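Side-chain contacts in DNA polymerase sliding clamp 2 (Thermococcus kodakarensis, PDB 3LX2), which probably serves as a ring-shaped trimeric sliding clamp that encircles DNA and tethers the replicative polymerase and other proteins to it: residues 230-233 and 239-242; 38-43 and 47-52; 90-93 and 99-102; 77-82 and 109-114. All blocks are in the same frame, centred on the assembly; numbering follows the deposited sequence.

Contact 1 (230-233 and 239-242); sequences LKYM and EVSF
Leu230 to Met233 pair with Phe242 to Glu239 in an antiparallel beta hairpin of the PCNA clamp fold, the short strand axes running 170° apart in direction. Four backbone hydrogen bonds set the register. Leu230 and Phe242 exchange two, and Tyr232 and Val240 the other two, of which Tyr232 N to Val240 O measures 2.7 Å while the return bond is more bent, 138° at the hydrogen.

The apolar contacts lie on the face bearing Leu230, Tyr232, Val240 and Phe242. A chi1 of 52° swings the Tyr232 ring over its cross-strand neighbour. Val240 CB then sits 4.0 Å from the Tyr232 ring centroid, nearly on the normal, in a CH-pi contact. Tyr232 CE1 approaches Phe242 CE2 at the edge of the phenylalanine ring, 4.0 Å away. Leu16 and Thr19 of helix 10-21, with Ile208 and Leu209 of helix 202-209, pack on this face.

The other face carries Lys231, Ser241, Met233 and Glu239. Met233 SD packs on Glu239 CG. The extended Lys231 chain passes Ser241, its CG 3.9 Å from Ser241 OG, and slants across to Glu239, where Lys231 NZ forms a salt bridge with Glu239 OE2 at 2.8 Å, although its hydrogen-bond geometry is weak.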
loop_
_atom_site.group_PDB
_atom_site.type_symbol
_atom_site.label_atom_id
_atom_site.label_comp_id
_atom_site.label_asym_id
_atom_site.label_seq_id
_atom_site.Cartn_x
_atom_site.Cartn_y
_atom_site.Cartn_z
ATOM N N LEU A 230 -0.586 2.165 30.462
ATOM C CA LEU A 230 0.447 1.992 29.457
ATOM C C LEU A 230 1.075 3.381 29.304
ATOM O O LEU A 230 0.384 4.385 29.000
ATOM C CB LEU A 230 -0.109 1.559 28.107
ATOM C CG LEU A 230 -0.962 0.318 27.867
ATOM C CD1 LEU A 230 -1.104 0.139 26.392
ATOM C CD2 LEU A 230 -0.315 -0.919 28.450
ATOM N N LYS A 231 2.380 3.402 29.537
ATOM C CA LYS A 231 3.155 4.616 29.577
ATOM C C LYS A 231 4.351 4.500 28.627
ATOM O O LYS A 231 5.070 3.475 28.618
ATOM C CB LYS A 231 3.621 4.859 31.004
ATOM C CG LYS A 231 4.660 5.990 31.209
ATOM C CD LYS A 231 4.801 6.176 32.725
ATOM C CE LYS A 231 5.866 7.184 33.076
ATOM N NZ LYS A 231 5.640 7.712 34.454
ATOM N N TYR A 232 4.532 5.530 27.807
ATOM C CA TYR A 232 5.761 5.638 27.047
ATOM C C TYR A 232 6.574 6.892 27.287
ATOM O O TYR A 232 6.043 8.015 27.304
ATOM C CB TYR A 232 5.629 5.290 25.553
ATOM C CG TYR A 232 4.558 5.933 24.658
ATOM C CD1 TYR A 232 3.279 5.334 24.487
ATOM C CD2 TYR A 232 4.858 7.053 23.852
ATOM C CE1 TYR A 232 2.301 5.888 23.601
ATOM C CE2 TYR A 232 3.864 7.612 22.934
ATOM C CZ TYR A 232 2.605 7.022 22.826
ATOM O OH TYR A 232 1.655 7.537 21.938
ATOM N N MET A 233 7.864 6.674 27.515
ATOM C CA MET A 233 8.839 7.749 27.701
ATOM C C MET A 233 9.141 8.307 26.339
ATOM O O MET A 233 9.293 7.545 25.406
ATOM C CB MET A 233 10.097 7.203 28.342
ATOM C CG MET A 233 9.873 6.715 29.735
ATOM S SD MET A 233 8.800 7.836 30.653
ATOM C CE MET A 233 9.252 7.376 32.343
ATOM N N GLU A 239 6.727 12.097 28.942
ATOM C CA GLU A 239 5.895 10.960 29.356
ATOM C C GLU A 239 4.647 10.992 28.539
ATOM O O GLU A 239 4.160 12.030 28.238
ATOM C CB GLU A 239 5.443 11.155 30.790
ATOM C CG GLU A 239 6.461 10.835 31.887
ATOM C CD GLU A 239 5.814 10.774 33.281
ATOM O OE1 GLU A 239 4.583 11.087 33.406
ATOM O OE2 GLU A 239 6.544 10.404 34.235
ATOM N N VAL A 240 4.114 9.826 28.209
ATOM C CA VAL A 240 2.748 9.676 27.692
ATOM C C VAL A 240 2.104 8.451 28.326
ATOM O O VAL A 240 2.608 7.336 28.214
ATOM C CB VAL A 240 2.663 9.523 26.155
ATOM C CG1 VAL A 240 1.209 9.521 25.721
ATOM C CG2 VAL A 240 3.366 10.625 25.475
ATOM N N SER A 241 0.961 8.692 28.945
ATOM C CA SER A 241 0.303 7.777 29.856
ATOM C C SER A 241 -1.140 7.673 29.483
ATOM O O SER A 241 -1.817 8.680 29.330
ATOM C CB SER A 241 0.342 8.348 31.261
ATOM O OG SER A 241 1.680 8.499 31.694
ATOM N N PHE A 242 -1.586 6.441 29.322
ATOM C CA PHE A 242 -2.975 6.103 29.167
ATOM C C PHE A 242 -3.470 5.222 30.336
ATOM O O PHE A 242 -2.838 4.210 30.727
ATOM C CB PHE A 242 -3.191 5.361 27.853
ATOM C CG PHE A 242 -2.899 6.183 26.609
ATOM C CD1 PHE A 242 -3.882 6.970 26.038
ATOM C CD2 PHE A 242 -1.643 6.135 25.989
ATOM C CE1 PHE A 242 -3.626 7.711 24.843
ATOM C CE2 PHE A 242 -1.391 6.876 24.818
ATOM C CZ PHE A 242 -2.388 7.674 24.251
#

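Contact 2 (38-43 and 47-52); sequences MRAIDP and VLVDLN
The beta hairpin of strands 35-41 and 47-54 belongs to the long antiparallel sheet of the clamp subunit, and the part considered here runs from Met38 opposite Leu51 to Asp42 beside Val47 at the turn. Met38 and Leu51 exchange two backbone hydrogen bonds, as do Ala40 and Val49, and Asp42 N adds one to Val47 O.

The Asp42 side chain turns back toward the second strand. With chi1 at 84° its carboxylate folds over its own backbone, and Asp42 OD2 accepts a hydrogen bond from Val47 N at 2.6 Å. This donor stands 46° out of the carboxylate plane.

On the face of Met38, Ala40, Val49 and Leu51, the extended Met38 chain carries CE across to Val49 CG1 at 3.8 Å, the two side chains meeting at about a right angle. Met38 CB lies 3.9 Å from Leu51 CD2, and Leu20 of helix 10-21 touches Met38, Val49 and Leu51.

On the opposite face, Ile41 CG1 rests 4.1 Å from Leu48 CD1. The firmer partner of Arg39 is the backbone: its NH1 donates a hydrogen bond to Ile123 O. Arg39 bends at chi3 to bring its guanidinium edge to Asp50, with NE 3.5 Å from Asp50 OD1 and the two group planes 86° apart. This salt bridge is long and weak, so Asp50 probably balances the arginine charge only in part, whereas the short Asp42 bond ties the turn directly to the start of the second strand.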
loop_
_atom_site.group_PDB
_atom_site.type_symbol
_atom_site.label_atom_id
_atom_site.label_comp_id
_atom_site.label_asym_id
_atom_site.label_seq_id
_atom_site.Cartn_x
_atom_site.Cartn_y
_atom_site.Cartn_z
ATOM N N MET A 38 -1.100 17.872 28.587
ATOM C CA MET A 38 -2.469 17.650 28.271
ATOM C C MET A 38 -2.953 16.496 29.109
ATOM O O MET A 38 -2.204 15.580 29.412
ATOM C CB MET A 38 -2.641 17.341 26.798
ATOM C CG MET A 38 -3.993 16.755 26.483
ATOM S SD MET A 38 -4.008 16.256 24.772
ATOM C CE MET A 38 -5.442 15.235 24.749
ATOM N N ARG A 39 -4.223 16.573 29.478
ATOM C CA ARG A 39 -4.887 15.559 30.218
ATOM C C ARG A 39 -6.297 15.594 29.736
ATOM O O ARG A 39 -6.922 16.654 29.725
ATOM C CB ARG A 39 -4.856 15.831 31.708
ATOM C CG ARG A 39 -5.491 14.658 32.473
ATOM C CD ARG A 39 -5.257 14.674 33.967
ATOM N NE ARG A 39 -3.856 14.687 34.406
ATOM C CZ ARG A 39 -3.510 14.799 35.689
ATOM N NH1 ARG A 39 -4.468 14.906 36.629
ATOM N NH2 ARG A 39 -2.229 14.804 36.046
ATOM N N ALA A 40 -6.797 14.442 29.295
ATOM C CA ALA A 40 -8.132 14.396 28.741
ATOM C C ALA A 40 -8.710 13.004 28.936
ATOM O O ALA A 40 -7.957 12.044 29.255
ATOM C CB ALA A 40 -8.080 14.747 27.294
ATOM N N ILE A 41 -10.034 12.898 28.729
ATOM C CA ILE A 41 -10.753 11.612 28.815
ATOM C C ILE A 41 -11.685 11.469 27.634
ATOM O O ILE A 41 -12.295 12.421 27.191
ATOM C CB ILE A 41 -11.565 11.482 30.143
ATOM C CG1 ILE A 41 -10.684 11.704 31.366
ATOM C CG2 ILE A 41 -12.169 10.076 30.339
ATOM C CD1 ILE A 41 -11.459 11.564 32.707
ATOM N N ASP A 42 -11.831 10.259 27.130
ATOM C CA ASP A 42 -12.789 10.014 26.033
ATOM C C ASP A 42 -14.250 10.064 26.515
ATOM O O ASP A 42 -14.526 9.815 27.689
ATOM C CB ASP A 42 -12.469 8.683 25.309
ATOM C CG ASP A 42 -13.048 7.473 25.991
ATOM O OD1 ASP A 42 -13.793 6.711 25.326
ATOM O OD2 ASP A 42 -12.783 7.278 27.198
ATOM N N PRO A 43 -15.190 10.345 25.600
ATOM C CA PRO A 43 -16.588 10.467 26.006
ATOM C C PRO A 43 -17.152 9.171 26.614
ATOM O O PRO A 43 -18.149 9.208 27.343
ATOM C CB PRO A 43 -17.326 10.800 24.684
ATOM C CG PRO A 43 -16.291 10.853 23.615
ATOM C CD PRO A 43 -15.061 10.194 24.140
ATOM N N VAL A 47 -11.044 5.851 28.441
ATOM C CA VAL A 47 -9.652 6.169 28.109
ATOM C C VAL A 47 -9.199 7.524 28.632
ATOM O O VAL A 47 -9.798 8.531 28.334
ATOM C CB VAL A 47 -9.401 6.049 26.553
ATOM C CG1 VAL A 47 -8.050 6.544 26.150
ATOM C CG2 VAL A 47 -9.521 4.623 26.111
ATOM N N LEU A 48 -8.150 7.522 29.443
ATOM C CA LEU A 48 -7.543 8.769 29.944
ATOM C C LEU A 48 -6.094 8.939 29.517
ATOM O O LEU A 48 -5.265 8.043 29.727
ATOM C CB LEU A 48 -7.575 8.849 31.480
ATOM C CG LEU A 48 -6.870 10.067 32.127
ATOM C CD1 LEU A 48 -7.444 10.336 33.552
ATOM C CD2 LEU A 48 -5.324 9.941 32.188
ATOM N N VAL A 49 -5.788 10.118 28.997
ATOM C CA VAL A 49 -4.437 10.423 28.604
ATOM C C VAL A 49 -3.815 11.502 29.470
ATOM O O VAL A 49 -4.455 12.518 29.788
ATOM C CB VAL A 49 -4.322 10.738 27.101
ATOM C CG1 VAL A 49 -4.825 12.131 26.820
ATOM C CG2 VAL A 49 -2.922 10.589 26.686
ATOM N N ASP A 50 -2.577 11.236 29.882
ATOM C CA ASP A 50 -1.770 12.184 30.570
ATOM C C ASP A 50 -0.392 12.375 29.875
ATOM O O ASP A 50 0.435 11.480 29.761
ATOM C CB ASP A 50 -1.651 11.807 32.041
ATOM C CG ASP A 50 -1.003 12.900 32.870
ATOM O OD1 ASP A 50 -1.055 14.069 32.458
ATOM O OD2 ASP A 50 -0.430 12.587 33.952
ATOM N N LEU A 51 -0.173 13.583 29.409
ATOM C CA LEU A 51 0.888 13.867 28.480
ATOM C C LEU A 51 1.747 14.986 29.049
ATOM O O LEU A 51 1.256 16.080 29.385
ATOM C CB LEU A 51 0.255 14.300 27.150
ATOM C CG LEU A 51 1.077 15.031 26.111
ATOM C CD1 LEU A 51 2.248 14.146 25.641
ATOM C CD2 LEU A 51 0.203 15.402 24.892
ATOM N N ASN A 52 3.039 14.723 29.135
ATOM C CA ASN A 52 3.952 15.769 29.524
ATOM C C ASN A 52 5.215 15.928 28.651
ATOM O O ASN A 52 6.060 15.047 28.579
ATOM C CB ASN A 52 4.287 15.651 31.006
ATOM C CG ASN A 52 5.349 16.629 31.425
ATOM O OD1 ASN A 52 5.087 17.803 31.705
ATOM N ND2 ASN A 52 6.591 16.150 31.442
#

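Contact 3 (90-93 and 99-102); sequences VLRK and LEVG
Arg92 and Glu100 face each other near the turn end of an antiparallel beta hairpin, strands 88-93 and 98-104, within an antiparallel sheet that also holds strands 3-7 and 108-114. The segment axes run 156° apart in direction.

Backbone pairing is double at two sites. Val90 and Gly102 exchange hydrogen bonds, with Gly102 N to Val90 O at 2.9 Å and 168° at the hydrogen. Arg92 and Glu100 form the other such pair, in which Glu100 N reaches Arg92 O at 2.7 Å. Between them, Leu91 lies opposite Val101 in a non-hydrogen-bonded pair.

Apolar contacts occupy the face of Leu91 and Val101. Leu91 CB approaches Leu99 CD1 at 4.2 Å, and Leu91 CD2 is a looser 4.4 Å from Val101 CG2. Phe76 touches both Leu91 and Val101, joining this face of the hairpin to helix 73-80.

The polar contact is on the face shared by Val90, Arg92 and Glu100. Both long side chains leave the sheet side by side, and the arginine chain bends at chi3, which turns its guanidinium so that NH1 comes to the glutamate. The arginine's stronger partner is Glu4, which forms a salt bridge with its NE, and Trp110 packs against both Arg92 and Glu100. The salt bridge to Glu100 is long and weak: Glu100 OE1 lies at the guanidinium edge, in its plane, 3.4 Å from Arg92 NH1, with the guanidinium and carboxylate planes 87° apart.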
loop_
_atom_site.group_PDB
_atom_site.type_symbol
_atom_site.label_atom_id
_atom_site.label_comp_id
_atom_site.label_asym_id
_atom_site.label_seq_id
_atom_site.Cartn_x
_atom_site.Cartn_y
_atom_site.Cartn_z
ATOM N N VAL A 90 7.329 23.760 13.707
ATOM C CA VAL A 90 7.247 24.989 14.472
ATOM C C VAL A 90 5.819 25.204 14.891
ATOM O O VAL A 90 4.925 25.220 14.039
ATOM C CB VAL A 90 7.562 26.254 13.640
ATOM C CG1 VAL A 90 7.477 27.537 14.539
ATOM C CG2 VAL A 90 8.910 26.161 12.904
ATOM N N LEU A 91 5.611 25.406 16.189
ATOM C CA LEU A 91 4.325 25.860 16.667
ATOM C C LEU A 91 4.462 27.272 17.215
ATOM O O LEU A 91 5.325 27.565 18.040
ATOM C CB LEU A 91 3.796 24.936 17.737
ATOM C CG LEU A 91 3.730 23.442 17.395
ATOM C CD1 LEU A 91 3.477 22.632 18.711
ATOM C CD2 LEU A 91 2.639 23.191 16.379
ATOM N N ARG A 92 3.593 28.147 16.739
ATOM C CA ARG A 92 3.740 29.545 16.999
ATOM C C ARG A 92 2.402 30.254 17.191
ATOM O O ARG A 92 1.473 30.111 16.381
ATOM C CB ARG A 92 4.501 30.184 15.857
ATOM C CG ARG A 92 4.675 31.629 16.060
ATOM C CD ARG A 92 5.031 32.253 14.756
ATOM N NE ARG A 92 6.417 31.979 14.413
ATOM C CZ ARG A 92 6.888 32.055 13.180
ATOM N NH1 ARG A 92 6.073 32.361 12.163
ATOM N NH2 ARG A 92 8.165 31.802 12.965
ATOM N N LYS A 93 2.319 31.013 18.278
ATOM C CA LYS A 93 1.138 31.781 18.570
ATOM C C LYS A 93 1.528 33.195 18.906
ATOM O O LYS A 93 2.430 33.432 19.735
ATOM C CB LYS A 93 0.338 31.190 19.716
ATOM C CG LYS A 93 -0.995 31.914 19.897
ATOM C CD LYS A 93 -1.827 31.343 21.009
ATOM C CE LYS A 93 -3.072 32.206 21.237
ATOM N NZ LYS A 93 -2.712 33.577 21.721
ATOM N N LEU A 99 -3.519 29.012 15.806
ATOM C CA LEU A 99 -2.195 28.395 15.960
ATOM C C LEU A 99 -1.502 28.490 14.601
ATOM O O LEU A 99 -2.049 28.069 13.561
ATOM C CB LEU A 99 -2.325 26.950 16.378
ATOM C CG LEU A 99 -1.142 25.989 16.364
ATOM C CD1 LEU A 99 -0.167 26.278 17.468
ATOM C CD2 LEU A 99 -1.691 24.562 16.540
ATOM N N GLU A 100 -0.321 29.059 14.588
ATOM C CA GLU A 100 0.440 28.959 13.375
ATOM C C GLU A 100 1.355 27.691 13.396
ATOM O O GLU A 100 2.108 27.463 14.387
ATOM C CB GLU A 100 1.181 30.276 13.084
ATOM C CG GLU A 100 2.105 30.201 11.894
ATOM C CD GLU A 100 2.530 31.584 11.399
ATOM O OE1 GLU A 100 2.724 32.510 12.264
ATOM O OE2 GLU A 100 2.668 31.736 10.144
ATOM N N VAL A 101 1.281 26.887 12.317
ATOM C CA VAL A 101 2.034 25.627 12.218
ATOM C C VAL A 101 2.946 25.641 11.006
ATOM O O VAL A 101 2.515 25.829 9.855
ATOM C CB VAL A 101 1.084 24.405 12.033
ATOM C CG1 VAL A 101 1.865 23.052 12.025
ATOM C CG2 VAL A 101 -0.019 24.404 13.071
ATOM N N GLY A 102 4.227 25.428 11.239
ATOM C CA GLY A 102 5.146 25.452 10.148
ATOM C C GLY A 102 5.832 24.137 9.927
ATOM O O GLY A 102 6.130 23.427 10.870
#

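Contact 4 (77-82 and 109-114); sequences LKVLKL and TWFKLP
Val79 and Phe111, the two residues with the largest shares of buried surface here, come from opposite directions between helix 73-80 and strand 108-114, the valine laying both methyls on one face of the ring. The contact has no hydrogen bond between its segments and rests on apolar packing.

Val79 CG2 lies 3.7 Å from the Phe111 ring centroid and only 9° off the normal, which defines a CH-pi contact over the centre. The other methyl, Val79 CG1, sits out past the CD2-CE2 side, 3.4 Å from Phe111 CD2. With chi1 at 169°, CG1 is anti to the backbone N, a setting that presents both branches to the ring.

Leu82, three residues on from Val79, meets the same ring at its edge, its CD1 3.7 Å from Phe111 CZ, and the two side chains cross at roughly a right angle. Leu113 adds a smaller contact, its CD2 4.0 Å from Val79 CG2.

Val101 of neighbouring strand 98-104 also touches Val79 and Leu113. The other edge of strand 108-114 pairs antiparallel with a strand of a neighbouring subunit, so the sheet continues across the trimer interface; there Val175 of that subunit packs on Phe111, and its Leu150 on Leu82.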
loop_
_atom_site.group_PDB
_atom_site.type_symbol
_atom_site.label_atom_id
_atom_site.label_comp_id
_atom_site.label_asym_id
_atom_site.label_seq_id
_atom_site.Cartn_x
_atom_site.Cartn_y
_atom_site.Cartn_z
ATOM N N LEU A 77 -3.855 17.003 12.608
ATOM C CA LEU A 77 -3.234 15.748 12.213
ATOM C C LEU A 77 -3.013 15.716 10.716
ATOM O O LEU A 77 -1.948 15.272 10.257
ATOM C CB LEU A 77 -4.046 14.522 12.650
ATOM C CG LEU A 77 -3.486 13.165 12.166
ATOM C CD1 LEU A 77 -2.075 12.935 12.686
ATOM C CD2 LEU A 77 -4.441 12.046 12.609
ATOM N N LYS A 78 -3.985 16.211 9.960
ATOM C CA LYS A 78 -3.790 16.297 8.489
ATOM C C LYS A 78 -2.584 17.140 8.057
ATOM O O LYS A 78 -1.875 16.751 7.131
ATOM C CB LYS A 78 -5.060 16.752 7.747
ATOM C CG LYS A 78 -6.171 15.740 7.898
ATOM C CD LYS A 78 -7.485 16.251 7.277
ATOM C CE LYS A 78 -8.420 15.067 6.982
ATOM N NZ LYS A 78 -9.481 15.437 5.953
ATOM N N VAL A 79 -2.357 18.267 8.727
ATOM C CA VAL A 79 -1.199 19.084 8.468
ATOM C C VAL A 79 0.021 18.267 8.752
ATOM O O VAL A 79 0.957 18.228 7.931
ATOM C CB VAL A 79 -1.136 20.290 9.372
ATOM C CG1 VAL A 79 0.207 20.946 9.257
ATOM C CG2 VAL A 79 -2.271 21.287 9.039
ATOM N N LEU A 80 0.023 17.587 9.894
ATOM C CA LEU A 80 1.215 16.880 10.313
ATOM C C LEU A 80 1.533 15.698 9.382
ATOM O O LEU A 80 2.689 15.292 9.234
ATOM C CB LEU A 80 1.134 16.461 11.787
ATOM C CG LEU A 80 1.118 17.618 12.794
ATOM C CD1 LEU A 80 0.894 17.036 14.142
ATOM C CD2 LEU A 80 2.453 18.389 12.771
ATOM N N LYS A 81 0.501 15.182 8.720
ATOM C CA LYS A 81 0.717 14.066 7.831
ATOM C C LYS A 81 1.394 14.545 6.556
ATOM O O LYS A 81 1.865 13.742 5.771
ATOM C CB LYS A 81 -0.604 13.318 7.561
ATOM C CG LYS A 81 -1.027 12.334 8.700
ATOM C CD LYS A 81 -2.427 11.776 8.473
ATOM C CE LYS A 81 -2.576 10.311 8.858
ATOM N NZ LYS A 81 -1.833 9.449 7.825
ATOM N N LEU A 82 1.478 15.851 6.352
ATOM C CA LEU A 82 2.291 16.326 5.200
ATOM C C LEU A 82 3.779 16.322 5.438
ATOM O O LEU A 82 4.535 16.458 4.474
ATOM C CB LEU A 82 1.892 17.711 4.710
ATOM C CG LEU A 82 0.399 17.972 4.449
ATOM C CD1 LEU A 82 0.286 19.470 4.303
ATOM C CD2 LEU A 82 -0.196 17.265 3.235
ATOM N N THR A 109 6.429 25.502 4.725
ATOM C CA THR A 109 4.968 25.506 4.606
ATOM C C THR A 109 4.410 25.934 5.989
ATOM O O THR A 109 4.880 25.425 7.057
ATOM C CB THR A 109 4.464 24.108 4.192
ATOM O OG1 THR A 109 4.851 23.837 2.828
ATOM C CG2 THR A 109 2.958 24.039 4.240
ATOM N N TRP A 110 3.469 26.893 5.964
ATOM C CA TRP A 110 2.987 27.570 7.166
ATOM C C TRP A 110 1.495 27.616 7.119
ATOM O O TRP A 110 0.897 28.258 6.227
ATOM C CB TRP A 110 3.503 29.013 7.305
ATOM C CG TRP A 110 4.961 29.212 7.568
ATOM C CD1 TRP A 110 5.941 29.493 6.617
ATOM C CD2 TRP A 110 5.653 29.153 8.829
ATOM N NE1 TRP A 110 7.178 29.645 7.225
ATOM C CE2 TRP A 110 7.036 29.427 8.569
ATOM C CE3 TRP A 110 5.242 28.964 10.151
ATOM C CZ2 TRP A 110 7.995 29.484 9.579
ATOM C CZ3 TRP A 110 6.191 29.014 11.154
ATOM C CH2 TRP A 110 7.559 29.266 10.859
ATOM N N PHE A 111 0.888 26.922 8.065
ATOM C CA PHE A 111 -0.541 26.829 8.194
ATOM C C PHE A 111 -0.999 27.674 9.342
ATOM O O PHE A 111 -0.294 27.828 10.352
ATOM C CB PHE A 111 -0.913 25.407 8.601
ATOM C CG PHE A 111 -0.975 24.474 7.485
ATOM C CD1 PHE A 111 -2.123 24.396 6.704
ATOM C CD2 PHE A 111 0.126 23.678 7.165
ATOM C CE1 PHE A 111 -2.171 23.528 5.617
ATOM C CE2 PHE A 111 0.079 22.835 6.092
ATOM C CZ PHE A 111 -1.081 22.757 5.323
ATOM N N LYS A 112 -2.221 28.155 9.224
ATOM C CA LYS A 112 -2.908 28.743 10.381
ATOM C C LYS A 112 -4.229 28.037 10.683
ATOM O O LYS A 112 -5.103 27.894 9.792
ATOM C CB LYS A 112 -3.103 30.230 10.207
ATOM C CG LYS A 112 -1.889 30.975 10.660
ATOM C CD LYS A 112 -2.128 32.466 10.781
ATOM C CE LYS A 112 -2.032 33.099 9.418
ATOM N NZ LYS A 112 -1.653 34.533 9.551
ATOM N N LEU A 113 -4.350 27.585 11.935
ATOM C CA LEU A 113 -5.538 26.821 12.334
ATOM C C LEU A 113 -6.322 27.539 13.406
ATOM O O LEU A 113 -5.725 28.047 14.354
ATOM C CB LEU A 113 -5.161 25.425 12.842
ATOM C CG LEU A 113 -4.060 24.633 12.166
ATOM C CD1 LEU A 113 -3.693 23.466 13.104
ATOM C CD2 LEU A 113 -4.422 24.141 10.744
ATOM N N PRO A 114 -7.655 27.550 13.288
ATOM C CA PRO A 114 -8.492 28.328 14.229
ATOM C C PRO A 114 -8.507 27.642 15.565
ATOM O O PRO A 114 -8.645 26.438 15.632
ATOM C CB PRO A 114 -9.869 28.274 13.594
ATOM C CG PRO A 114 -9.897 26.909 12.892
ATOM C CD PRO A 114 -8.466 26.683 12.414
#

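In the fold
From the N terminus, contact 2 closes first, a short hairpin loop between strands 35-41 and 47-54. Contact 4 then spans a longer excursion from helix 73-80 to strand 108-114, and within that excursion lies the hairpin of contact 3. Contact 1 closes last, in series with the others, near the C terminus. Contacts 3 and 4, with centres about 9 Å apart, meet in one sheet through neighbouring strands 98-104 and 108-114, linked by Val101 O to Phe111 N. Contacts 1 and 2, far apart in sequence, join through adjacent strands 47-54 and 238-244, where Ser241 O meets Asp50 N, so one sheet unites N-terminal and C-terminal halves. The two groups stay separate, contacts 1 and 3 lying about 25 Å apart between centres.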